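Local atomic coordinates of effector protein hopAB3 (Pseudomonas syringae pv. maculicola, PDB entry 3TJY), a protein that is recognised by the tomato resistance protein Pto, eliciting Pto- and Prf-dependent host immunity, and promotes virulence in susceptible plants. Residues A[20-32]-A[66-78]. Numbering follows the deposited sequence.
With SO4 (sulfate ion), chain B; SO4 (sulfate ion), chain D.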
ATOM      1  N   ASP A  20     -10.536  -0.710   4.248  1.00 17.72           N
ATOM      2  CA  ASP A  20     -11.038  -2.028   3.896  1.00 14.33           C
ATOM      3  C   ASP A  20      -9.865  -2.679   3.153  1.00 14.50           C
ATOM      4  O   ASP A  20      -9.542  -2.266   2.039  1.00 17.32           O
ATOM      5  CB  ASP A  20     -12.260  -1.847   2.980  1.00 18.62           C
ATOM      6  CG  ASP A  20     -12.805  -3.157   2.422  1.00 29.23           C
ATOM      7  OD1 ASP A  20     -14.000  -3.200   2.067  1.00 38.93           O
ATOM      8  OD2 ASP A  20     -12.059  -4.137   2.318  1.00 26.39           O
ATOM      9  N   LEU A  21      -9.207  -3.656   3.774  1.00 15.84           N
ATOM     10  CA  LEU A  21      -8.003  -4.261   3.190  1.00 15.22           C
ATOM     11  C   LEU A  21      -8.263  -4.992   1.872  1.00 17.23           C
ATOM     12  O   LEU A  21      -7.372  -5.037   1.008  1.00 16.79           O
ATOM     13  CB  LEU A  21      -7.289  -5.200   4.181  1.00 15.50           C
ATOM     14  CG  LEU A  21      -6.704  -4.548   5.437  1.00 16.05           C
ATOM     15  CD1 LEU A  21      -5.976  -5.594   6.285  1.00 18.70           C
ATOM     16  CD2 LEU A  21      -5.765  -3.411   5.063  1.00 14.92           C
ATOM     17  N   ALA A  22      -9.456  -5.561   1.711  1.00 16.38           N
ATOM     18  CA  ALA A  22      -9.817  -6.162   0.432  1.00 17.22           C
ATOM     19  C   ALA A  22      -9.776  -5.094  -0.655  1.00 17.50           C
ATOM     20  O   ALA A  22      -9.269  -5.330  -1.754  1.00 17.19           O
ATOM     21  CB  ALA A  22     -11.194  -6.836   0.503  1.00 19.85           C
ATOM     22  N   ASN A  23     -10.290  -3.904  -0.334  1.00 15.81           N
ATOM     23  CA  ASN A  23     -10.324  -2.801  -1.283  1.00 19.73           C
ATOM     24  C   ASN A  23      -8.926  -2.249  -1.550  1.00 17.80           C
ATOM     25  O   ASN A  23      -8.564  -1.975  -2.698  1.00 16.60           O
ATOM     26  CB  ASN A  23     -11.260  -1.692  -0.774  1.00 22.46           C
ATOM     27  CG  ASN A  23     -11.126  -0.387  -1.559  1.00 28.81           C
ATOM     28  OD1 ASN A  23     -10.737   0.650  -1.010  1.00 32.71           O
ATOM     29  ND2 ASN A  23     -11.465  -0.429  -2.835  1.00 28.44           N
ATOM     30  N   ILE A  24      -8.141  -2.067  -0.495  1.00 13.62           N
ATOM     31  CA  ILE A  24      -6.783  -1.578  -0.669  1.00 12.13           C
ATOM     32  C   ILE A  24      -5.992  -2.570  -1.526  1.00 15.21           C
ATOM     33  O   ILE A  24      -5.234  -2.172  -2.403  1.00 14.70           O
ATOM     34  CB  ILE A  24      -6.056  -1.364   0.668  1.00 12.07           C
ATOM     35  CG1 ILE A  24      -6.768  -0.297   1.501  1.00 12.60           C
ATOM     36  CG2 ILE A  24      -4.625  -0.915   0.416  1.00 12.10           C
ATOM     37  CD1 ILE A  24      -6.883   1.084   0.803  1.00 14.67           C
ATOM     38  N   ARG A  25      -6.204  -3.863  -1.296  1.00 11.83           N
ATOM     39  CA  ARG A  25      -5.513  -4.885  -2.090  1.00 15.13           C
ATOM     40  C   ARG A  25      -5.777  -4.704  -3.586  1.00 18.26           C
ATOM     41  O   ARG A  25      -4.857  -4.730  -4.401  1.00 15.06           O
ATOM     42  CB  ARG A  25      -5.917  -6.295  -1.641  1.00 14.05           C
ATOM     43  CG  ARG A  25      -5.178  -7.400  -2.381  1.00 16.16           C
ATOM     44  CD  ARG A  25      -5.609  -8.777  -1.897  1.00 13.75           C
ATOM     45  NE  ARG A  25      -5.037  -9.830  -2.731  1.00 16.51           N
ATOM     46  CZ  ARG A  25      -5.485 -11.075  -2.764  1.00 15.30           C
ATOM     47  NH1 ARG A  25      -6.520 -11.437  -2.015  1.00 18.01           N
ATOM     48  NH2 ARG A  25      -4.916 -11.956  -3.575  1.00 18.56           N
ATOM     49  N   THR A  26      -7.039  -4.506  -3.943  1.00 16.44           N
ATOM     50  CA  THR A  26      -7.428  -4.320  -5.334  1.00 16.33           C
ATOM     51  C   THR A  26      -6.827  -3.028  -5.901  1.00 16.10           C
ATOM     52  O   THR A  26      -6.260  -3.022  -6.992  1.00 21.15           O
ATOM     53  CB  THR A  26      -8.954  -4.308  -5.450  1.00 18.00           C
ATOM     54  OG1 THR A  26      -9.466  -5.576  -5.015  1.00 17.79           O
ATOM     55  CG2 THR A  26      -9.417  -4.047  -6.891  1.00 22.90           C
HETATM   56  N   MSE A  27      -6.985  -1.943  -5.143  0.56 15.71           N
HETATM   57  CA  MSE A  27      -6.453  -0.631  -5.514  0.56 17.97           C
HETATM   58  C   MSE A  27      -4.960  -0.710  -5.801  0.56 16.41           C
HETATM   59  O   MSE A  27      -4.487  -0.217  -6.827  0.56 18.88           O
HETATM   60  CB  MSE A  27      -6.667   0.376  -4.375  0.56 16.22           C
HETATM   61  CG  MSE A  27      -8.093   0.490  -3.886  0.56 19.29           C
HETATM   62 SE   MSE A  27      -8.744   2.304  -4.090  0.56 34.98          SE
HETATM   63  CE  MSE A  27      -8.745   2.299  -6.047  0.56 28.03           C
ATOM     64  N   PHE A  28      -4.230  -1.327  -4.876  1.00 15.71           N
ATOM     65  CA  PHE A  28      -2.775  -1.391  -4.936  1.00 13.72           C
ATOM     66  C   PHE A  28      -2.329  -2.206  -6.140  1.00 16.01           C
ATOM     67  O   PHE A  28      -1.366  -1.851  -6.798  1.00 17.57           O
ATOM     68  CB  PHE A  28      -2.185  -1.953  -3.654  1.00 14.75           C
ATOM     69  CG  PHE A  28      -0.690  -1.826  -3.573  1.00 13.82           C
ATOM     70  CD1 PHE A  28      -0.092  -0.583  -3.600  1.00 12.00           C
ATOM     71  CD2 PHE A  28       0.112  -2.952  -3.474  1.00  9.56           C
ATOM     72  CE1 PHE A  28       1.294  -0.449  -3.505  1.00 12.69           C
ATOM     73  CE2 PHE A  28       1.495  -2.834  -3.374  1.00 13.36           C
ATOM     74  CZ  PHE A  28       2.090  -1.577  -3.389  1.00 12.14           C
ATOM     75  N   ARG A  29      -3.037  -3.294  -6.429  1.00 18.11           N
ATOM     76  CA  ARG A  29      -2.759  -4.061  -7.645  1.00 18.36           C
ATOM     77  C   ARG A  29      -2.859  -3.160  -8.874  1.00 17.20           C
ATOM     78  O   ARG A  29      -1.986  -3.166  -9.739  1.00 19.87           O
ATOM     79  CB  ARG A  29      -3.735  -5.233  -7.787  1.00 20.73           C
ATOM     80  CG  ARG A  29      -3.422  -6.152  -8.954  1.00 19.43           C
ATOM     81  CD  ARG A  29      -4.490  -7.236  -9.098  1.00 22.76           C
ATOM     82  NE  ARG A  29      -4.574  -8.021  -7.875  1.00 26.80           N
ATOM     83  CZ  ARG A  29      -5.658  -8.121  -7.114  1.00 24.75           C
ATOM     84  NH1 ARG A  29      -6.784  -7.520  -7.460  1.00 27.42           N
ATOM     85  NH2 ARG A  29      -5.614  -8.854  -6.014  1.00 26.34           N
ATOM     86  N   ASN A  30      -3.933  -2.382  -8.940  1.00 20.65           N
ATOM     87  CA  ASN A  30      -4.143  -1.448 -10.042  1.00 22.58           C
ATOM     88  C   ASN A  30      -3.091  -0.339 -10.074  1.00 20.25           C
ATOM     89  O   ASN A  30      -2.674   0.093 -11.152  1.00 23.92           O
ATOM     90  CB  ASN A  30      -5.535  -0.836  -9.953  1.00 27.78           C
ATOM     91  CG  ASN A  30      -6.628  -1.852 -10.168  1.00 37.13           C
ATOM     92  OD1 ASN A  30      -6.426  -2.866 -10.841  1.00 35.88           O
ATOM     93  ND2 ASN A  30      -7.804  -1.582  -9.603  1.00 41.29           N
HETATM   94  N   MSE A  31      -2.671   0.112  -8.898  1.00 19.46           N
HETATM   95  CA  MSE A  31      -1.621   1.129  -8.791  1.00 17.91           C
HETATM   96  C   MSE A  31      -0.337   0.619  -9.425  1.00 17.48           C
HETATM   97  O   MSE A  31       0.322   1.331 -10.191  1.00 22.12           O
HETATM   98  CB  MSE A  31      -1.366   1.495  -7.327  1.00 21.55           C
HETATM   99  CG  MSE A  31      -0.181   2.431  -7.112  1.00 23.49           C
HETATM  100 SE   MSE A  31      -0.553   4.281  -7.676  1.00 45.96          SE
HETATM  101  CE  MSE A  31       1.247   4.979  -7.492  1.00 50.56           C
ATOM    102  N   LEU A  32       0.009  -0.624  -9.127  1.00 18.84           N
ATOM    103  CA  LEU A  32       1.218  -1.213  -9.687  1.00 18.56           C
ATOM    104  C   LEU A  32       1.122  -1.358 -11.194  1.00 21.14           C
ATOM    105  O   LEU A  32       2.143  -1.405 -11.877  1.00 24.23           O
ATOM    106  CB  LEU A  32       1.523  -2.568  -9.041  1.00 17.57           C
ATOM    107  CG  LEU A  32       1.783  -2.543  -7.543  1.00 18.50           C
ATOM    108  CD1 LEU A  32       2.209  -3.915  -7.076  1.00 23.26           C
ATOM    109  CD2 LEU A  32       2.859  -1.505  -7.221  1.00 15.38           C
ATOM    110  N   ALA A  66       7.175  -2.569  -2.339  1.00  9.26           N
ATOM    111  CA  ALA A  66       5.938  -2.857  -3.064  1.00  9.48           C
ATOM    112  C   ALA A  66       5.656  -4.351  -3.081  1.00  9.98           C
ATOM    113  O   ALA A  66       4.501  -4.774  -2.963  1.00 11.82           O
ATOM    114  CB  ALA A  66       5.996  -2.304  -4.481  1.00 12.06           C
ATOM    115  N   ILE A  67       6.704  -5.157  -3.243  1.00 10.28           N
ATOM    116  CA  ILE A  67       6.533  -6.604  -3.228  1.00 10.20           C
ATOM    117  C   ILE A  67       6.053  -7.047  -1.851  1.00 12.12           C
ATOM    118  O   ILE A  67       5.105  -7.829  -1.734  1.00  9.96           O
ATOM    119  CB  ILE A  67       7.854  -7.327  -3.577  1.00  9.75           C
ATOM    120  CG1 ILE A  67       8.231  -7.070  -5.025  1.00 11.35           C
ATOM    121  CG2 ILE A  67       7.744  -8.826  -3.310  1.00 10.08           C
ATOM    122  CD1 ILE A  67       9.646  -7.520  -5.396  1.00 15.64           C
ATOM    123  N   ALA A  68       6.715  -6.565  -0.805  1.00  8.98           N
ATOM    124  CA  ALA A  68       6.335  -6.956   0.554  1.00  9.45           C
ATOM    125  C   ALA A  68       4.914  -6.527   0.876  1.00  8.49           C
ATOM    126  O   ALA A  68       4.188  -7.252   1.540  1.00  9.32           O
ATOM    127  CB  ALA A  68       7.320  -6.377   1.590  1.00 11.14           C
ATOM    128  N   LEU A  69       4.506  -5.352   0.410  1.00  8.51           N
ATOM    129  CA  LEU A  69       3.146  -4.902   0.687  1.00  9.24           C
ATOM    130  C   LEU A  69       2.107  -5.733  -0.061  1.00  8.19           C
ATOM    131  O   LEU A  69       1.049  -6.084   0.492  1.00 10.37           O
ATOM    132  CB  LEU A  69       2.977  -3.398   0.376  1.00  9.73           C
ATOM    133  CG  LEU A  69       1.574  -2.868   0.700  1.00 10.12           C
ATOM    134  CD1 LEU A  69       1.244  -3.076   2.179  1.00 10.43           C
ATOM    135  CD2 LEU A  69       1.474  -1.379   0.348  1.00 10.11           C
ATOM    136  N   ARG A  70       2.378  -6.058  -1.319  0.55 10.17           N
ATOM    137  CA  ARG A  70       1.442  -6.906  -2.051  0.55  7.04           C
ATOM    138  C   ARG A  70       1.295  -8.252  -1.335  0.55  8.81           C
ATOM    139  O   ARG A  70       0.181  -8.789  -1.208  0.55  8.30           O
ATOM    140  CB  ARG A  70       1.897  -7.103  -3.496  0.55 12.39           C
ATOM    141  CG  ARG A  70       0.779  -7.537  -4.405  0.55 24.59           C
ATOM    142  CD  ARG A  70       1.300  -8.422  -5.515  0.55 25.40           C
ATOM    143  NE  ARG A  70       1.150  -7.865  -6.853  0.55 28.34           N
ATOM    144  CZ  ARG A  70       0.092  -7.191  -7.299  0.55 26.61           C
ATOM    145  NH1 ARG A  70      -0.962  -6.948  -6.514  0.55 11.73           N
ATOM    146  NH2 ARG A  70       0.105  -6.746  -8.550  0.55 14.35           N
ATOM    147  N   GLU A  71       2.416  -8.803  -0.870  1.00  9.97           N
ATOM    148  CA  GLU A  71       2.364 -10.068  -0.134  1.00  9.59           C
ATOM    149  C   GLU A  71       1.533  -9.934   1.128  1.00 10.32           C
ATOM    150  O   GLU A  71       0.720 -10.813   1.443  1.00 10.88           O
ATOM    151  CB  GLU A  71       3.776 -10.540   0.231  1.00  7.25           C
ATOM    152  CG  GLU A  71       4.574 -10.965  -0.991  1.00  8.41           C
ATOM    153  CD  GLU A  71       6.040 -11.208  -0.664  1.00 11.43           C
ATOM    154  OE1 GLU A  71       6.439 -10.956   0.502  1.00 16.70           O
ATOM    155  OE2 GLU A  71       6.769 -11.637  -1.580  1.00 13.60           O
ATOM    156  N   ALA A  72       1.752  -8.844   1.862  1.00  8.31           N
ATOM    157  CA  ALA A  72       1.055  -8.637   3.127  1.00  8.83           C
ATOM    158  C   ALA A  72      -0.446  -8.431   2.936  1.00 12.09           C
ATOM    159  O   ALA A  72      -1.253  -8.947   3.716  1.00 10.12           O
ATOM    160  CB  ALA A  72       1.668  -7.456   3.870  1.00 10.54           C
ATOM    161  N   LEU A  73      -0.823  -7.648   1.926  1.00  8.82           N
ATOM    162  CA  LEU A  73      -2.244  -7.443   1.656  1.00  5.78           C
ATOM    163  C   LEU A  73      -2.912  -8.727   1.233  1.00  8.61           C
ATOM    164  O   LEU A  73      -4.046  -9.004   1.616  1.00 11.51           O
ATOM    165  CB  LEU A  73      -2.445  -6.358   0.578  1.00  8.95           C
ATOM    166  CG  LEU A  73      -2.099  -4.956   1.062  1.00  9.19           C
ATOM    167  CD1 LEU A  73      -1.991  -4.026  -0.144  1.00 10.69           C
ATOM    168  CD2 LEU A  73      -3.142  -4.440   2.063  1.00 12.77           C
ATOM    169  N   ARG A  74      -2.226  -9.529   0.422  1.00  9.40           N
ATOM    170  CA  ARG A  74      -2.809 -10.799  -0.012  1.00  9.15           C
ATOM    171  C   ARG A  74      -3.028 -11.754   1.159  1.00 12.69           C
ATOM    172  O   ARG A  74      -4.076 -12.396   1.259  1.00 12.34           O
ATOM    173  CB  ARG A  74      -1.942 -11.461  -1.087  1.00 10.72           C
ATOM    174  CG  ARG A  74      -2.274 -12.925  -1.345  1.00 10.80           C
ATOM    175  CD  ARG A  74      -1.454 -13.473  -2.513  1.00 13.88           C
ATOM    176  NE  ARG A  74      -0.018 -13.313  -2.290  1.00 16.24           N
ATOM    177  CZ  ARG A  74       0.900 -13.516  -3.230  1.00 24.75           C
ATOM    178  NH1 ARG A  74       2.190 -13.343  -2.958  1.00 21.18           N
ATOM    179  NH2 ARG A  74       0.520 -13.883  -4.448  1.00 28.40           N
ATOM    180  N   ARG A  75      -2.043 -11.833   2.049  1.00 11.41           N
ATOM    181  CA  ARG A  75      -2.160 -12.738   3.192  1.00  9.40           C
ATOM    182  C   ARG A  75      -3.246 -12.261   4.143  1.00 11.45           C
ATOM    183  O   ARG A  75      -4.023 -13.072   4.660  1.00 13.50           O
ATOM    184  CB  ARG A  75      -0.825 -12.855   3.929  1.00 10.92           C
ATOM    185  CG  ARG A  75      -0.882 -13.819   5.118  1.00 15.24           C
ATOM    186  CD  ARG A  75       0.523 -14.289   5.495  1.00 16.77           C
ATOM    187  NE  ARG A  75       1.107 -15.117   4.437  1.00 13.96           N
ATOM    188  CZ  ARG A  75       2.116 -14.740   3.647  1.00 13.99           C
ATOM    189  NH1 ARG A  75       2.677 -13.552   3.783  1.00 15.61           N
ATOM    190  NH2 ARG A  75       2.558 -15.572   2.704  1.00 13.81           N
ATOM    191  N   ALA A  76      -3.315 -10.954   4.361  1.00  8.17           N
ATOM    192  CA  ALA A  76      -4.362 -10.399   5.241  1.00  9.54           C
ATOM    193  C   ALA A  76      -5.763 -10.592   4.672  1.00 17.10           C
ATOM    194  O   ALA A  76      -6.739 -10.758   5.418  1.00 21.18           O
ATOM    195  CB  ALA A  76      -4.107  -8.946   5.524  1.00 11.96           C
ATOM    196  N   ASP A  77      -5.872 -10.556   3.350  1.00 12.96           N
ATOM    197  CA  ASP A  77      -7.176 -10.696   2.688  1.00 15.68           C
ATOM    198  C   ASP A  77      -7.560 -12.162   2.458  1.00 25.93           C
ATOM    199  O   ASP A  77      -8.651 -12.457   1.988  1.00 28.64           O
ATOM    200  CB  ASP A  77      -7.136  -9.944   1.349  1.00 13.35           C
ATOM    201  CG  ASP A  77      -8.481  -9.876   0.656  1.00 18.95           C
ATOM    202  OD1 ASP A  77      -9.516  -9.744   1.346  1.00 19.13           O
ATOM    203  OD2 ASP A  77      -8.507  -9.949  -0.599  1.00 16.12           O
ATOM    204  N   SER A  78      -6.655 -13.074   2.797  0.52 30.15           N
ATOM    205  CA  SER A  78      -6.870 -14.491   2.532  0.52 33.09           C
ATOM    206  C   SER A  78      -7.247 -15.255   3.797  0.52 37.29           C
ATOM    207  O   SER A  78      -7.975 -16.248   3.738  0.52 40.68           O
ATOM    208  CB  SER A  78      -5.622 -15.103   1.889  0.52 37.43           C
ATOM    209  OG  SER A  78      -5.352 -14.496   0.634  0.52 35.55           O
TER
HETATM  210  S   SO4 B   1      -2.344 -10.410  -5.814  1.00 27.34           S
HETATM  211  O1  SO4 B   1      -0.931 -10.150  -5.604  1.00 34.23           O
HETATM  212  O2  SO4 B   1      -3.132  -9.769  -4.772  1.00 36.03           O
HETATM  213  O3  SO4 B   1      -2.716  -9.860  -7.112  1.00 38.25           O
HETATM  214  O4  SO4 B   1      -2.571 -11.849  -5.771  1.00 47.05           O
HETATM  215  S   SO4 D   4      -7.288 -14.685  -3.263  1.00 69.60           S
HETATM  216  O1  SO4 D   4      -5.882 -14.869  -3.623  1.00 63.96           O
HETATM  217  O2  SO4 D   4      -7.410 -14.470  -1.821  1.00 65.35           O
HETATM  218  O3  SO4 D   4      -7.822 -13.527  -3.979  1.00 72.94           O
HETATM  219  O4  SO4 D   4      -8.056 -15.869  -3.643  1.00 72.50           O
HETATM  220  O   HOH W   1      -9.460  -8.025  -2.470  1.00 21.57           O
HETATM  221  O   HOH W   2      -0.489  -5.290 -10.691  1.00 25.77           O
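Leu-73 pushes into the hole formed by Leu-21, Ile-24, Arg-25 and Phe-28, its CD1 4.1 Å from Phe-28 CB and its CD2 turned to Leu-21 and Ile-24. In return Phe-28 enters the hole between Ala-66, Leu-69, Arg-70 and Leu-73: Leu-69 CD2 lies over one ring face, a CH-pi contact 3.9 Å from the Phe-28 ring centroid, while Ala-66 O meets the ring edge. Leu-32 CG lies over the opposite face, offset toward the rim. Toward the solvent, Arg-25 runs out fully extended, with CG anti to the backbone N (chi1 -177°), sliding past Leu-73 in the opposite direction and crossing Asp-77 at about a right angle. Its NH1 gives a salt-bridging hydrogen bond of 2.9 Å to Asp-77 OD2, reaching the anti side of a carboxylate turned 76° from the guanidinium plane. A water ties the same OD2 to Ala-22 O. Arg-74 CG packs over one face of the Arg-25 guanidinium, and two sulfates, probably from the crystallisation liquor, meet its edge. The sulfate of chain B accepts from Arg-25 NE through O2 (2.8 Å) and from Arg-29 NE through O3 (2.7 Å), and probably offsets the positive charge of the gathered arginines. Inward, Phe-47 of helix 41-50 touches Ile-24, Phe-28 and Leu-69, and helix 3-16 adds Val-11, Leu-14 and Ile-10. The two helical segments, their axes 9.3 Å apart at closest approach and only roughly antiparallel at 144°, thus pack knobs-into-holes within the small helical bundle of the Pto-binding domain.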